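PDB 6MVF: beta-galactosidase/beta-glucuronidase from Faecalibacterium prausnitzii L2-6, which binds flavin mononucleotide and probably hydrolyses beta-linked glycosides, as a member of glycoside hydrolase family 2. Local coordinates for residues A243-M248 and V274-Y279; S300-K305 and H531-F536; F456-G461 and P500-Y505. All blocks are in the same frame, centred on the assembly; numbering follows the deposited sequence.

Interaction 1 of 3, residues A243-M248 and V274-Y279; sequences AELWSM and VGVRSY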
loop_
_atom_site.group_PDB
_atom_site.type_symbol
_atom_site.label_atom_id
_atom_site.label_comp_id
_atom_site.label_asym_id
_atom_site.label_seq_id
_atom_site.Cartn_x
_atom_site.Cartn_y
_atom_site.Cartn_z
ATOM N N ALA A 243 -25.805 -1.711 -21.840
ATOM C CA ALA A 243 -24.532 -1.013 -21.762
ATOM C C ALA A 243 -24.610 0.164 -20.797
ATOM O O ALA A 243 -25.597 0.897 -20.762
ATOM C CB ALA A 243 -24.131 -0.525 -23.147
ATOM N N GLU A 244 -23.574 0.325 -19.986
ATOM C CA GLU A 244 -23.416 1.520 -19.167
ATOM C C GLU A 244 -22.687 2.573 -19.996
ATOM O O GLU A 244 -21.510 2.403 -20.333
ATOM C CB GLU A 244 -22.666 1.193 -17.881
ATOM C CG GLU A 244 -23.576 0.610 -16.821
ATOM C CD GLU A 244 -22.832 0.250 -15.552
ATOM O OE1 GLU A 244 -22.594 1.149 -14.701
ATOM O OE2 GLU A 244 -22.474 -0.942 -15.412
ATOM N N LEU A 245 -23.388 3.648 -20.349
ATOM C CA LEU A 245 -22.790 4.636 -21.231
ATOM C C LEU A 245 -21.743 5.466 -20.491
ATOM O O LEU A 245 -21.761 5.591 -19.258
ATOM C CB LEU A 245 -23.857 5.554 -21.817
ATOM C CG LEU A 245 -24.992 4.816 -22.523
ATOM C CD1 LEU A 245 -25.961 5.798 -23.136
ATOM C CD2 LEU A 245 -24.435 3.882 -23.566
ATOM N N TRP A 246 -20.814 6.025 -21.278
ATOM C CA TRP A 246 -19.793 6.962 -20.813
ATOM C C TRP A 246 -20.278 8.411 -20.967
ATOM O O TRP A 246 -20.777 8.800 -22.031
ATOM C CB TRP A 246 -18.495 6.746 -21.604
ATOM C CG TRP A 246 -17.338 7.577 -21.116
ATOM C CD1 TRP A 246 -16.367 7.188 -20.242
ATOM C CD2 TRP A 246 -17.045 8.943 -21.453
ATOM N NE1 TRP A 246 -15.484 8.216 -20.018
ATOM C CE2 TRP A 246 -15.883 9.307 -20.747
ATOM C CE3 TRP A 246 -17.651 9.891 -22.284
ATOM C CZ2 TRP A 246 -15.313 10.581 -20.848
ATOM C CZ3 TRP A 246 -17.084 11.144 -22.387
ATOM C CH2 TRP A 246 -15.927 11.481 -21.669
ATOM N N SER A 247 -20.123 9.213 -19.910
ATOM C CA SER A 247 -20.296 10.664 -20.018
ATOM C C SER A 247 -19.355 11.335 -19.026
ATOM O O SER A 247 -18.723 10.669 -18.211
ATOM C CB SER A 247 -21.749 11.095 -19.772
ATOM O OG SER A 247 -22.070 11.059 -18.391
ATOM N N MET A 248 -19.244 12.666 -19.117
ATOM C CA MET A 248 -18.377 13.406 -18.190
ATOM C C MET A 248 -18.836 13.252 -16.746
ATOM O O MET A 248 -18.001 13.180 -15.836
ATOM C CB MET A 248 -18.306 14.896 -18.560
ATOM C CG MET A 248 -17.631 15.159 -19.903
ATOM S SD MET A 248 -18.727 14.897 -21.328
ATOM C CE MET A 248 -19.814 16.321 -21.107
ATOM N N VAL A 274 -12.268 1.668 -22.883
ATOM C CA VAL A 274 -13.095 2.358 -23.859
ATOM C C VAL A 274 -14.417 2.718 -23.201
ATOM O O VAL A 274 -14.811 2.146 -22.178
ATOM C CB VAL A 274 -13.334 1.510 -25.137
ATOM C CG1 VAL A 274 -11.996 1.125 -25.798
ATOM C CG2 VAL A 274 -14.174 0.286 -24.814
ATOM N N GLY A 275 -15.095 3.692 -23.802
ATOM C CA GLY A 275 -16.386 4.127 -23.318
ATOM C C GLY A 275 -17.383 4.181 -24.454
ATOM O O GLY A 275 -17.022 4.351 -25.619
ATOM N N VAL A 276 -18.656 4.029 -24.094
ATOM C CA VAL A 276 -19.769 4.049 -25.036
ATOM C C VAL A 276 -20.450 5.414 -24.941
ATOM O O VAL A 276 -21.070 5.740 -23.924
ATOM C CB VAL A 276 -20.763 2.914 -24.745
ATOM C CG1 VAL A 276 -21.704 2.723 -25.915
ATOM C CG2 VAL A 276 -20.014 1.624 -24.406
ATOM N N ARG A 277 -20.354 6.217 -25.998
ATOM C CA ARG A 277 -21.094 7.470 -26.046
ATOM C C ARG A 277 -21.304 7.857 -27.493
ATOM O O ARG A 277 -20.499 7.523 -28.359
ATOM C CB ARG A 277 -20.385 8.619 -25.311
ATOM C CG ARG A 277 -19.217 9.238 -26.042
ATOM C CD ARG A 277 -17.982 8.418 -25.842
ATOM N NE ARG A 277 -16.832 8.921 -26.581
ATOM C CZ ARG A 277 -16.645 8.711 -27.879
ATOM N NH1 ARG A 277 -17.566 8.033 -28.569
ATOM N NH2 ARG A 277 -15.554 9.192 -28.487
ATOM N N SER A 278 -22.396 8.567 -27.735
ATOM C CA SER A 278 -22.608 9.302 -28.968
ATOM C C SER A 278 -22.794 10.769 -28.608
ATOM O O SER A 278 -23.071 11.110 -27.454
ATOM C CB SER A 278 -23.821 8.776 -29.741
ATOM O OG SER A 278 -24.983 8.748 -28.919
ATOM N N TYR A 279 -22.627 11.638 -29.601
ATOM C CA TYR A 279 -22.641 13.066 -29.327
ATOM C C TYR A 279 -22.853 13.831 -30.626
ATOM O O TYR A 279 -22.509 13.363 -31.713
ATOM C CB TYR A 279 -21.353 13.530 -28.615
ATOM C CG TYR A 279 -20.060 13.291 -29.377
ATOM C CD1 TYR A 279 -19.395 12.074 -29.299
ATOM C CD2 TYR A 279 -19.488 14.294 -30.154
ATOM C CE1 TYR A 279 -18.212 11.843 -29.985
ATOM C CE2 TYR A 279 -18.295 14.075 -30.848
ATOM C CZ TYR A 279 -17.662 12.839 -30.754
ATOM O OH TYR A 279 -16.478 12.603 -31.421
HETATM O O HOH W 1 -19.071 3.159 -21.314
#

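Interaction 2 of 3, residues S300-K305 and H531-F536; sequences SRHQDK and HVWNMF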
loop_
_atom_site.group_PDB
_atom_site.type_symbol
_atom_site.label_atom_id
_atom_site.label_comp_id
_atom_site.label_asym_id
_atom_site.label_seq_id
_atom_site.Cartn_x
_atom_site.Cartn_y
_atom_site.Cartn_z
ATOM N N SER A 300 -8.179 24.960 -21.017
ATOM C CA SER A 300 -7.039 24.357 -21.687
ATOM C C SER A 300 -5.980 24.043 -20.647
ATOM O O SER A 300 -6.007 24.578 -19.535
ATOM C CB SER A 300 -6.479 25.290 -22.758
ATOM O OG SER A 300 -7.439 25.479 -23.798
ATOM N N ARG A 301 -5.045 23.164 -21.016
ATOM C CA ARG A 301 -4.022 22.691 -20.086
ATOM C C ARG A 301 -2.747 22.407 -20.858
ATOM O O ARG A 301 -2.765 21.608 -21.795
ATOM C CB ARG A 301 -4.506 21.427 -19.352
ATOM C CG ARG A 301 -3.553 20.864 -18.288
ATOM C CD ARG A 301 -2.908 19.542 -18.715
ATOM N NE ARG A 301 -1.970 19.047 -17.706
ATOM C CZ ARG A 301 -1.216 17.951 -17.834
ATOM N NH1 ARG A 301 -1.273 17.211 -18.940
ATOM N NH2 ARG A 301 -0.414 17.577 -16.843
ATOM N N HIS A 302 -1.650 23.061 -20.473
ATOM C CA HIS A 302 -0.317 22.746 -20.974
ATOM C C HIS A 302 0.324 21.659 -20.093
ATOM O O HIS A 302 -0.189 21.332 -19.018
ATOM C CB HIS A 302 0.535 24.012 -21.014
ATOM C CG HIS A 302 0.594 24.660 -22.359
ATOM N ND1 HIS A 302 1.029 23.995 -23.484
ATOM C CD2 HIS A 302 0.295 25.919 -22.756
ATOM C CE1 HIS A 302 0.978 24.810 -24.522
ATOM N NE2 HIS A 302 0.545 25.988 -24.106
ATOM N N GLN A 303 1.453 21.081 -20.554
ATOM C CA GLN A 303 1.999 19.882 -19.909
ATOM C C GLN A 303 3.260 20.137 -19.055
ATOM O O GLN A 303 4.117 19.260 -18.914
ATOM C CB GLN A 303 2.261 18.798 -20.954
ATOM C CG GLN A 303 3.461 19.020 -21.825
ATOM C CD GLN A 303 3.691 17.877 -22.811
ATOM O OE1 GLN A 303 3.110 16.805 -22.683
ATOM N NE2 GLN A 303 4.549 18.113 -23.804
ATOM N N ASP A 304 3.372 21.296 -18.418
ATOM C CA ASP A 304 4.572 21.611 -17.665
ATOM C C ASP A 304 4.217 21.928 -16.216
ATOM O O ASP A 304 3.049 22.099 -15.865
ATOM C CB ASP A 304 5.358 22.767 -18.323
ATOM C CG ASP A 304 4.559 24.087 -18.419
ATOM O OD1 ASP A 304 3.350 24.125 -18.095
ATOM O OD2 ASP A 304 5.163 25.102 -18.826
ATOM N N LYS A 305 5.244 21.992 -15.365
ATOM C CA LYS A 305 5.054 22.262 -13.941
ATOM C C LYS A 305 6.314 22.918 -13.399
ATOM O O LYS A 305 7.403 22.692 -13.929
ATOM C CB LYS A 305 4.748 20.977 -13.178
ATOM C CG LYS A 305 4.043 21.159 -11.867
ATOM C CD LYS A 305 3.616 19.779 -11.327
ATOM C CE LYS A 305 3.005 19.892 -9.953
ATOM N NZ LYS A 305 2.364 18.627 -9.502
ATOM N N HIS A 531 -13.226 27.403 -23.694
ATOM C CA HIS A 531 -12.028 26.918 -23.016
ATOM C C HIS A 531 -11.227 28.102 -22.493
ATOM O O HIS A 531 -10.644 28.856 -23.279
ATOM C CB HIS A 531 -11.170 26.081 -23.957
ATOM C CG HIS A 531 -11.809 24.802 -24.389
ATOM N ND1 HIS A 531 -12.427 24.656 -25.613
ATOM C CD2 HIS A 531 -11.927 23.605 -23.760
ATOM C CE1 HIS A 531 -12.893 23.424 -25.723
ATOM N NE2 HIS A 531 -12.602 22.767 -24.614
ATOM N N VAL A 532 -11.183 28.260 -21.171
ATOM C CA VAL A 532 -10.306 29.256 -20.560
ATOM C C VAL A 532 -8.866 29.002 -20.962
ATOM O O VAL A 532 -8.335 27.898 -20.779
ATOM C CB VAL A 532 -10.428 29.218 -19.031
ATOM C CG1 VAL A 532 -9.339 30.105 -18.388
ATOM C CG2 VAL A 532 -11.817 29.616 -18.616
ATOM N N TRP A 533 -8.221 30.021 -21.506
ATOM C CA TRP A 533 -6.770 30.026 -21.593
ATOM C C TRP A 533 -6.291 30.765 -20.353
ATOM O O TRP A 533 -6.555 31.962 -20.204
ATOM C CB TRP A 533 -6.298 30.691 -22.880
ATOM C CG TRP A 533 -4.838 30.453 -23.171
ATOM C CD1 TRP A 533 -3.801 31.322 -22.958
ATOM C CD2 TRP A 533 -4.260 29.270 -23.718
ATOM N NE1 TRP A 533 -2.617 30.753 -23.356
ATOM C CE2 TRP A 533 -2.870 29.489 -23.819
ATOM C CE3 TRP A 533 -4.782 28.053 -24.154
ATOM C CZ2 TRP A 533 -2.000 28.530 -24.316
ATOM C CZ3 TRP A 533 -3.918 27.110 -24.653
ATOM C CH2 TRP A 533 -2.538 27.356 -24.738
ATOM N N ASN A 534 -5.664 30.053 -19.417
ATOM C CA ASN A 534 -5.367 28.621 -19.445
ATOM C C ASN A 534 -5.659 28.142 -17.996
ATOM O O ASN A 534 -5.871 28.976 -17.114
ATOM C CB ASN A 534 -3.896 28.398 -19.897
ATOM C CG ASN A 534 -3.497 26.928 -20.004
ATOM O OD1 ASN A 534 -3.273 26.260 -19.001
ATOM N ND2 ASN A 534 -3.361 26.436 -21.234
ATOM N N MET A 535 -5.703 26.824 -17.744
ATOM C CA MET A 535 -5.959 26.349 -16.383
ATOM C C MET A 535 -4.852 26.776 -15.434
ATOM O O MET A 535 -5.120 27.213 -14.304
ATOM C CB MET A 535 -6.090 24.822 -16.349
ATOM C CG MET A 535 -6.434 24.273 -14.979
ATOM S SD MET A 535 -8.062 24.756 -14.325
ATOM C CE MET A 535 -7.958 24.153 -12.640
ATOM N N PHE A 536 -3.603 26.622 -15.868
ATOM C CA PHE A 536 -2.432 26.912 -15.065
ATOM C C PHE A 536 -1.557 27.893 -15.821
ATOM O O PHE A 536 -1.446 27.798 -17.049
ATOM C CB PHE A 536 -1.608 25.651 -14.777
ATOM C CG PHE A 536 -2.400 24.520 -14.237
ATOM C CD1 PHE A 536 -2.830 24.523 -12.908
ATOM C CD2 PHE A 536 -2.715 23.444 -15.043
ATOM C CE1 PHE A 536 -3.575 23.461 -12.400
ATOM C CE2 PHE A 536 -3.466 22.367 -14.542
ATOM C CZ PHE A 536 -3.901 22.376 -13.227
HETATM O O HOH W 2 -8.223 27.888 -24.030
#

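Interaction 3 of 3, residues F456-G461 and P500-Y505; sequences FGWYGG and PQCKDY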
loop_
_atom_site.group_PDB
_atom_site.type_symbol
_atom_site.label_atom_id
_atom_site.label_comp_id
_atom_site.label_asym_id
_atom_site.label_seq_id
_atom_site.Cartn_x
_atom_site.Cartn_y
_atom_site.Cartn_z
ATOM N N PHE A 456 -10.532 40.109 -26.266
ATOM C CA PHE A 456 -11.125 41.422 -26.065
ATOM C C PHE A 456 -11.201 41.723 -24.577
ATOM O O PHE A 456 -11.874 41.015 -23.821
ATOM C CB PHE A 456 -12.511 41.497 -26.701
ATOM C CG PHE A 456 -12.530 41.086 -28.140
ATOM C CD1 PHE A 456 -11.799 41.793 -29.080
ATOM C CD2 PHE A 456 -13.289 40.000 -28.551
ATOM C CE1 PHE A 456 -11.805 41.418 -30.395
ATOM C CE2 PHE A 456 -13.309 39.622 -29.853
ATOM C CZ PHE A 456 -12.561 40.331 -30.786
ATOM N N GLY A 457 -10.509 42.781 -24.162
ATOM C CA GLY A 457 -10.354 43.116 -22.764
ATOM C C GLY A 457 -8.969 42.848 -22.203
ATOM O O GLY A 457 -8.728 43.175 -21.035
ATOM N N TRP A 458 -8.055 42.251 -22.977
ATOM C CA TRP A 458 -6.692 42.049 -22.492
ATOM C C TRP A 458 -5.646 42.477 -23.529
ATOM O O TRP A 458 -4.791 43.306 -23.210
ATOM C CB TRP A 458 -6.436 40.587 -22.058
ATOM C CG TRP A 458 -5.006 40.466 -21.704
ATOM C CD1 TRP A 458 -4.020 39.863 -22.436
ATOM C CD2 TRP A 458 -4.354 41.093 -20.591
ATOM N NE1 TRP A 458 -2.797 40.042 -21.822
ATOM C CE2 TRP A 458 -2.977 40.793 -20.687
ATOM C CE3 TRP A 458 -4.803 41.862 -19.508
ATOM C CZ2 TRP A 458 -2.046 41.249 -19.746
ATOM C CZ3 TRP A 458 -3.884 42.288 -18.571
ATOM C CH2 TRP A 458 -2.524 41.986 -18.694
ATOM N N TYR A 459 -5.666 41.926 -24.757
ATOM C CA TYR A 459 -4.759 42.415 -25.801
ATOM C C TYR A 459 -5.299 43.629 -26.547
ATOM O O TYR A 459 -4.552 44.257 -27.302
ATOM C CB TYR A 459 -4.436 41.329 -26.827
ATOM C CG TYR A 459 -3.552 40.211 -26.309
ATOM C CD1 TYR A 459 -2.376 40.478 -25.601
ATOM C CD2 TYR A 459 -3.901 38.874 -26.521
ATOM C CE1 TYR A 459 -1.565 39.435 -25.121
ATOM C CE2 TYR A 459 -3.108 37.829 -26.048
ATOM C CZ TYR A 459 -1.942 38.114 -25.349
ATOM O OH TYR A 459 -1.166 37.064 -24.889
ATOM N N GLY A 460 -6.562 43.974 -26.359
ATOM C CA GLY A 460 -7.146 45.114 -27.024
ATOM C C GLY A 460 -8.624 45.106 -26.736
ATOM O O GLY A 460 -9.156 44.088 -26.285
ATOM N N GLY A 461 -9.294 46.218 -26.965
ATOM C CA GLY A 461 -10.726 46.249 -26.759
ATOM C C GLY A 461 -11.157 46.233 -25.297
ATOM O O GLY A 461 -10.359 46.247 -24.356
ATOM N N PRO A 500 -9.417 48.300 -10.642
ATOM C CA PRO A 500 -8.753 47.354 -11.549
ATOM C C PRO A 500 -9.001 47.727 -13.000
ATOM O O PRO A 500 -10.134 47.994 -13.404
ATOM C CB PRO A 500 -9.389 46.002 -11.192
ATOM C CG PRO A 500 -10.674 46.344 -10.533
ATOM C CD PRO A 500 -10.488 47.668 -9.853
ATOM N N GLN A 501 -7.924 47.751 -13.781
ATOM C CA GLN A 501 -8.002 48.114 -15.187
ATOM C C GLN A 501 -7.017 47.273 -15.975
ATOM O O GLN A 501 -6.080 46.690 -15.421
ATOM C CB GLN A 501 -7.710 49.600 -15.410
ATOM C CG GLN A 501 -6.329 50.009 -15.002
ATOM C CD GLN A 501 -6.198 51.504 -14.916
ATOM O OE1 GLN A 501 -6.037 52.180 -15.939
ATOM N NE2 GLN A 501 -6.286 52.044 -13.697
ATOM N N CYS A 502 -7.244 47.232 -17.287
ATOM C CA CYS A 502 -6.399 46.460 -18.186
ATOM C C CYS A 502 -4.938 46.893 -18.086
ATOM O O CYS A 502 -4.620 48.077 -17.936
ATOM C CB CYS A 502 -6.907 46.609 -19.618
ATOM S SG CYS A 502 -6.100 45.534 -20.791
ATOM N N LYS A 503 -4.050 45.908 -18.137
ATOM C CA LYS A 503 -2.604 46.060 -18.045
ATOM C C LYS A 503 -2.105 46.530 -16.679
ATOM O O LYS A 503 -0.908 46.812 -16.552
ATOM C CB LYS A 503 -2.061 46.982 -19.139
ATOM C CG LYS A 503 -2.166 46.366 -20.526
ATOM C CD LYS A 503 -1.401 45.064 -20.583
ATOM C CE LYS A 503 -1.288 44.567 -22.004
ATOM N NZ LYS A 503 -2.636 44.317 -22.529
ATOM N N ASP A 504 -2.950 46.578 -15.637
ATOM C CA ASP A 504 -2.360 46.609 -14.299
ATOM C C ASP A 504 -1.982 45.216 -13.763
ATOM O O ASP A 504 -1.333 45.138 -12.712
ATOM C CB ASP A 504 -3.271 47.358 -13.302
ATOM C CG ASP A 504 -4.538 46.579 -12.892
ATOM O OD1 ASP A 504 -4.666 45.346 -13.112
ATOM O OD2 ASP A 504 -5.438 47.242 -12.321
ATOM N N TYR A 505 -2.358 44.127 -14.457
ATOM C CA TYR A 505 -1.944 42.759 -14.142
ATOM C C TYR A 505 -2.508 42.246 -12.816
ATOM O O TYR A 505 -2.033 41.222 -12.284
ATOM C CB TYR A 505 -0.413 42.629 -14.148
ATOM C CG TYR A 505 0.135 42.628 -15.538
ATOM C CD1 TYR A 505 0.311 43.826 -16.237
ATOM C CD2 TYR A 505 0.432 41.427 -16.184
ATOM C CE1 TYR A 505 0.788 43.833 -17.537
ATOM C CE2 TYR A 505 0.902 41.416 -17.487
ATOM C CZ TYR A 505 1.085 42.625 -18.160
ATOM O OH TYR A 505 1.562 42.618 -19.449
#

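Interaction 1 of 3, residues A243-M248 and V274-Y279
G275 lies against W246, with G275 CA 3.8 Å from W246 CB. A side chain at G275 would point toward the tryptophan and would probably crowd its CB. V276 follows and holds 243-248 by its backbone. V276 O accepts a bond from W246 N at 2.7 Å. V276 N donates to a water, which in turn donates to E244 O. The two segments are thus joined once directly and once through a single water. The side chain of V276 adds an apolar contact: CG1 lies anti to the backbone N (chi1 -166°) and meets L245 CD2 at 3.8 Å. At R277 the side chain runs beside W246 and points the same way. R277 CB lies close to W246 O, and R277 CD reaches W246 CE3 at 3.9 Å. Y279 CE1 lies over the rim of one face of the R277 guanidinium. The polar end of R277 bonds the barrel: NE donates to P389 O, and NH2 makes a weak bond to I391 O. W246 also faces the barrel, since NE1 donates to D348 O. The contact lies where the family 2 domain of immunoglobulin-like type meets the TIM barrel. V276 packs on strands 183-189 and 195-204 of the first. W246 and R277 rest on I289 of strand 286-289, with helix 341-350 contributing D348 and strand 391-398 contributing I391.

Interaction 2 of 3, residues S300-K305 and H531-F536
S300 and the turn at V532-M535 close the TIM barrel, joining the end of its first strand, 292-300, to the end of its last, 529-532. The tight part is centred on S300. S300 N donates to V532 O at 3.0 Å, and S300 O accepts from M535 N at 2.9 Å. The backbone amide and carbonyl of S300 are therefore both used by 531-536. S300 CB lies 3.5 Å from W533 CE3. The indole is directed there by W533 CG standing anti to the backbone N (chi1 -167°). A cis peptide joins W533 to N534. Such a non-proline cis bond after a tryptophan at the end of the last barrel strand is familiar from related glycosidases. Beyond S300 the contact loosens. R301 offers F536 one touch, CG against the ring edge at CE2, while its guanidinium turns to a salt bridge with D320. H302 NE2 comes to 3.4 Å from W533 CH2, the ring planes about 80° apart; H302 ND1 is tied to Y337. Past the contact, 300-305 runs on to the partly exposed K305, whose NZ forms a salt bridge with D316. On the other flank a water bridges S300 OG, which donates to it, and H531 O, which it bonds in turn. Without the side-chain carbonyl, as with an alanine at N534, F536 N would probably lose its acceptor and the turn beside S300 could shift. That acceptor makes an Asx turn: F536 N reaches N534 OD1 at 3.2 Å, in the plane of the amide carbonyl and on a lone pair, while N534 ND2 lies 3.5 Å above the W533 ring plane, toward its rim.

Interaction 3 of 3, residues F456-G461 and P500-Y505
W458 and K503 meet through their torsions. With chi1 at 175°, W458 swings its indole away from the backbone N and across to 500-505. The lysine chain bends twice, at chi2 (-59°) and chi4 (-62°), and curls back over the same ring. K503 NZ ends 4.1 Å from the centroid of the W458 six-membered ring, close above its centre, a cation-pi contact. K503 CD lies over that face too, as a CH-pi contact. The rim of the indole is used as well. W458 CH2 points into the face of Y505, 3.7 Å from Y505 CE2, and the two planes are perpendicular: a T-shaped pair. The phenol OH of Y505 is hydrogen-bonded to E545. C502 SG comes in obliquely, 4.1 Å from W458 CE3, as a sulfur-aromatic contact. One indole thus takes a charge on a face, an aromatic ring at an edge and a sulfur that approaches obliquely from the lysine's side. C502 and K503 form the corners of a type II turn, in which D504 N bonds Q501 O at 3.1 Å. The carboxylate of D504 also receives Q501 N, at OD2, from above its plane. In 456-461, G457 N bonds G460 O, and G457 has backbone angles that call for glycine. The contact is partly buried and joins the loops that follow strands 450-453 and 482-487, the sixth and seventh of the barrel. It is loop-to-loop packing on the C-terminal side of a TIM barrel.

Overall arrangement
The three contacts come in the order 1, 2, 3 by their first segments. Interaction 1 closes before the other two begin. Interaction 3 falls within the long span of chain between 300-305 and 531-536. Interaction 2 joins the first and last barrel strands, and interaction 3 ties the loops after the sixth and seventh. Their centres are 20 Å apart, with nearest atoms about 7 Å apart. Interaction 1 lies 26 Å from interaction 2 and 41 Å from interaction 3, centre to centre, where the preceding sandwich domain meets the barrel. None touches another. Together they show one barrel closed on itself, with two of its loops in contact, and joined to the domain before it.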